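Local atomic coordinates of sugar ABC transporter, sugar-binding protein (Streptococcus pneumoniae, PDB entry 2HEU), a protein that probably binds sugars outside the cell and hands them to an ABC transporter for uptake, here captured without a bound sugar. Residues Y180-F185 against A370-L375. Numbering follows the deposited sequence.
Sequences YNQLAF and ADFHTL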
ATOM      1  N   TYR A 180      -8.286  -1.196  -6.717  1.00  7.37           N
ATOM      2  CA  TYR A 180      -9.519  -0.675  -7.290  1.00  7.32           C
ATOM      3  C   TYR A 180     -10.714  -1.481  -6.756  1.00  7.15           C
ATOM      4  O   TYR A 180     -11.695  -0.910  -6.285  1.00  7.37           O
ATOM      5  CB  TYR A 180      -9.443  -0.693  -8.797  1.00  7.59           C
ATOM      6  CG  TYR A 180     -10.606  -0.000  -9.460  1.00  7.43           C
ATOM      7  CD1 TYR A 180     -10.547   1.307  -9.877  1.00  7.72           C
ATOM      8  CD2 TYR A 180     -11.809  -0.658  -9.664  1.00  7.57           C
ATOM      9  CE1 TYR A 180     -11.637   1.950 -10.434  1.00  8.07           C
ATOM     10  CE2 TYR A 180     -12.911  -0.047 -10.213  1.00  8.20           C
ATOM     11  CZ  TYR A 180     -12.826   1.255 -10.597  1.00  7.14           C
ATOM     12  OH  TYR A 180     -13.886   1.943 -11.136  1.00  8.47           O
ATOM     13  N   ASN A 181     -10.640  -2.790  -6.882  1.00  7.29           N
ATOM     14  CA  ASN A 181     -11.779  -3.616  -6.471  1.00  7.20           C
ATOM     15  C   ASN A 181     -11.893  -3.682  -4.960  1.00  7.91           C
ATOM     16  O   ASN A 181     -13.003  -3.750  -4.413  1.00  8.10           O
ATOM     17  CB  ASN A 181     -11.719  -4.974  -7.134  1.00  7.36           C
ATOM     18  CG  ASN A 181     -13.083  -5.696  -7.127  1.00  7.58           C
ATOM     19  OD1 ASN A 181     -14.124  -5.027  -6.933  1.00  8.17           O
ATOM     20  ND2 ASN A 181     -13.056  -6.979  -7.377  1.00  8.07           N
ATOM     21  N   GLN A 182     -10.777  -3.669  -4.238  1.00  7.79           N
ATOM     22  CA  GLN A 182     -10.912  -3.586  -2.767  1.00  8.18           C
ATOM     23  C   GLN A 182     -11.657  -2.329  -2.382  1.00  8.05           C
ATOM     24  O   GLN A 182     -12.493  -2.369  -1.467  1.00  8.94           O
ATOM     25  CB  GLN A 182      -9.545  -3.665  -2.092  1.00  7.84           C
ATOM     26  CG  GLN A 182      -8.908  -5.015  -2.243  1.00  7.92           C
ATOM     27  CD  GLN A 182      -7.735  -5.231  -1.320  1.00  8.39           C
ATOM     28  OE1 GLN A 182      -7.576  -4.535  -0.314  1.00  8.99           O
ATOM     29  NE2 GLN A 182      -6.927  -6.209  -1.642  1.00  9.17           N
ATOM     30  N   LEU A 183     -11.391  -1.218  -3.034  1.00  7.86           N
ATOM     31  CA  LEU A 183     -12.058   0.066  -2.740  1.00  8.17           C
ATOM     32  C   LEU A 183     -13.514   0.070  -3.247  1.00  8.14           C
ATOM     33  O   LEU A 183     -14.364   0.721  -2.629  1.00  8.89           O
ATOM     34  CB  LEU A 183     -11.263   1.219  -3.253  1.00  8.74           C
ATOM     35  CG  LEU A 183      -9.976   1.465  -2.466  1.00  9.54           C
ATOM     36  CD1 LEU A 183      -9.031   2.404  -3.218  1.00 10.68           C
ATOM     37  CD2 LEU A 183     -10.280   1.996  -1.112  1.00 11.05           C
ATOM     38  N   ALA A 184     -13.797  -0.647  -4.329  1.00  8.21           N
ATOM     39  CA  ALA A 184     -15.192  -0.854  -4.730  1.00  8.14           C
ATOM     40  C   ALA A 184     -15.952  -1.507  -3.600  1.00  8.12           C
ATOM     41  O   ALA A 184     -17.024  -1.040  -3.168  1.00  9.02           O
ATOM     42  CB  ALA A 184     -15.225  -1.703  -6.001  1.00  8.48           C
ATOM     43  N   PHE A 185     -15.424  -2.620  -3.046  1.00  8.05           N
ATOM     44  CA  PHE A 185     -16.109  -3.268  -1.945  1.00  8.41           C
ATOM     45  C   PHE A 185     -16.112  -2.405  -0.714  1.00  8.95           C
ATOM     46  O   PHE A 185     -17.128  -2.390   0.027  1.00  9.46           O
ATOM     47  CB  PHE A 185     -15.502  -4.631  -1.627  1.00  8.66           C
ATOM     48  CG  PHE A 185     -15.919  -5.716  -2.577  1.00  8.23           C
ATOM     49  CD1 PHE A 185     -15.040  -6.317  -3.458  1.00  8.53           C
ATOM     50  CD2 PHE A 185     -17.232  -6.183  -2.567  1.00  8.93           C
ATOM     51  CE1 PHE A 185     -15.447  -7.321  -4.330  1.00  8.98           C
ATOM     52  CE2 PHE A 185     -17.666  -7.164  -3.423  1.00  9.44           C
ATOM     53  CZ  PHE A 185     -16.761  -7.754  -4.305  1.00  9.29           C
ATOM     54  N   ALA A 370      -3.638 -13.534  -5.175  1.00 10.23           N
ATOM     55  CA  ALA A 370      -3.531 -13.495  -6.614  1.00 10.55           C
ATOM     56  C   ALA A 370      -4.868 -13.802  -7.299  1.00  9.46           C
ATOM     57  O   ALA A 370      -5.181 -13.180  -8.313  1.00 10.04           O
ATOM     58  CB  ALA A 370      -2.464 -14.534  -7.137  1.00 12.60           C
ATOM     59  N   ASP A 371      -5.641 -14.755  -6.793  1.00  9.40           N
ATOM     60  CA  ASP A 371      -6.880 -15.085  -7.436  1.00  9.19           C
ATOM     61  C   ASP A 371      -7.908 -13.979  -7.379  1.00  8.56           C
ATOM     62  O   ASP A 371      -8.805 -13.897  -8.243  1.00  9.08           O
ATOM     63  CB  ASP A 371      -7.457 -16.391  -6.935  1.00  9.37           C
ATOM     64  CG  ASP A 371      -6.680 -17.626  -7.331  1.00 11.32           C
ATOM     65  OD1 ASP A 371      -5.675 -17.516  -8.053  1.00 14.89           O
ATOM     66  OD2 ASP A 371      -7.063 -18.732  -6.881  1.00 12.81           O
ATOM     67  N   PHE A 372      -7.799 -13.091  -6.392  1.00  8.46           N
ATOM     68  CA  PHE A 372      -8.639 -11.909  -6.309  1.00  8.22           C
ATOM     69  C   PHE A 372      -8.236 -10.941  -7.410  1.00  8.03           C
ATOM     70  O   PHE A 372      -9.092 -10.323  -8.100  1.00  7.92           O
ATOM     71  CB  PHE A 372      -8.543 -11.231  -4.929  1.00  8.01           C
ATOM     72  CG  PHE A 372      -9.461 -10.087  -4.774  1.00  8.57           C
ATOM     73  CD1 PHE A 372     -10.807 -10.251  -4.431  1.00  8.51           C
ATOM     74  CD2 PHE A 372      -9.012  -8.770  -4.958  1.00  8.50           C
ATOM     75  CE1 PHE A 372     -11.654  -9.152  -4.278  1.00  9.11           C
ATOM     76  CE2 PHE A 372      -9.853  -7.682  -4.834  1.00  9.35           C
ATOM     77  CZ  PHE A 372     -11.171  -7.874  -4.459  1.00  8.60           C
ATOM     78  N   HIS A 373      -6.918 -10.756  -7.629  1.00  8.24           N
ATOM     79  CA  HIS A 373      -6.471  -9.930  -8.774  1.00  8.50           C
ATOM     80  C   HIS A 373      -7.074 -10.462 -10.048  1.00  8.35           C
ATOM     81  O   HIS A 373      -7.634  -9.740 -10.892  1.00  8.67           O
ATOM     82  CB  HIS A 373      -4.943  -9.938  -8.901  1.00  8.60           C
ATOM     83  CG  HIS A 373      -4.193  -9.622  -7.652  1.00  9.02           C
ATOM     84  ND1 HIS A 373      -2.857  -9.851  -7.619  1.00 10.53           N
ATOM     85  CD2 HIS A 373      -4.580  -9.143  -6.445  1.00 10.09           C
ATOM     86  CE1 HIS A 373      -2.446  -9.508  -6.412  1.00 11.06           C
ATOM     87  NE2 HIS A 373      -3.433  -9.024  -5.678  1.00 10.80           N
ATOM     88  N   THR A 374      -6.957 -11.781 -10.249  1.00  8.54           N
ATOM     89  CA  THR A 374      -7.366 -12.414 -11.494  1.00  9.08           C
ATOM     90  C   THR A 374      -8.874 -12.232 -11.720  1.00  7.98           C
ATOM     91  O   THR A 374      -9.291 -11.934 -12.826  1.00  8.41           O
ATOM     92  CB  THR A 374      -6.983 -13.894 -11.484  1.00 10.52           C
ATOM     93  OG1 THR A 374      -5.564 -13.963 -11.371  1.00 11.07           O
ATOM     94  CG2 THR A 374      -7.522 -14.667 -12.667  1.00 11.36           C
ATOM     95  N   LEU A 375      -9.699 -12.500 -10.686  1.00  8.15           N
ATOM     96  CA  LEU A 375     -11.138 -12.388 -10.919  1.00  8.08           C
ATOM     97  C   LEU A 375     -11.520 -10.946 -11.238  1.00  8.06           C
ATOM     98  O   LEU A 375     -12.468 -10.699 -12.005  1.00  8.56           O
ATOM     99  CB  LEU A 375     -11.936 -12.955  -9.764  1.00  8.58           C
ATOM    100  CG  LEU A 375     -11.903 -12.246  -8.405  1.00  8.58           C
ATOM    101  CD1 LEU A 375     -12.900 -11.091  -8.310  1.00  9.50           C
ATOM    102  CD2 LEU A 375     -12.110 -13.223  -7.246  1.00  9.68           C
TER
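F372 sends its ring across to helix 178-189, where the outer rim of the ring overlaps the side chains of N181 and Q182 and reaches F185. Its CB points toward the other segment, and CG lies anti to the backbone N (chi1 -176°), which carries CG on in the direction of helix 178-189. The amide plane of N181 is only 16° from the ring plane, though the two side chains cross obliquely. N181 CB is 4.0 Å from F372 CE2 and N181 CG is 3.9 Å from F372 CZ. Q182 touches through its aliphatic part, with CG 3.8 Å from F372 CE2. Its amide is turned 69° from the ring plane and bonds to Q363 and to the backbone N of L362, which satisfies both polar ends within the protein. At the other corner of the rim, F185 CE1 meets F372 CE1 at 4.2 Å, near the plane of the F372 ring.

The axes of segments 180-185 and 370-375 cross at 85° and come within 10.9 Å of each other. The contact lies inside one of the two lobes expected of a periplasmic-type solute-binding protein. Here it joins helix 178-189 to helix 370-382, which are far apart in sequence. No hydrogen bond links the two segments, so the contact rests on side-chain packing. F372 also meets the ring of W366, and F395 of helix 385-396. F185 continues onto A195, Y198 and L199 of helix 192-199.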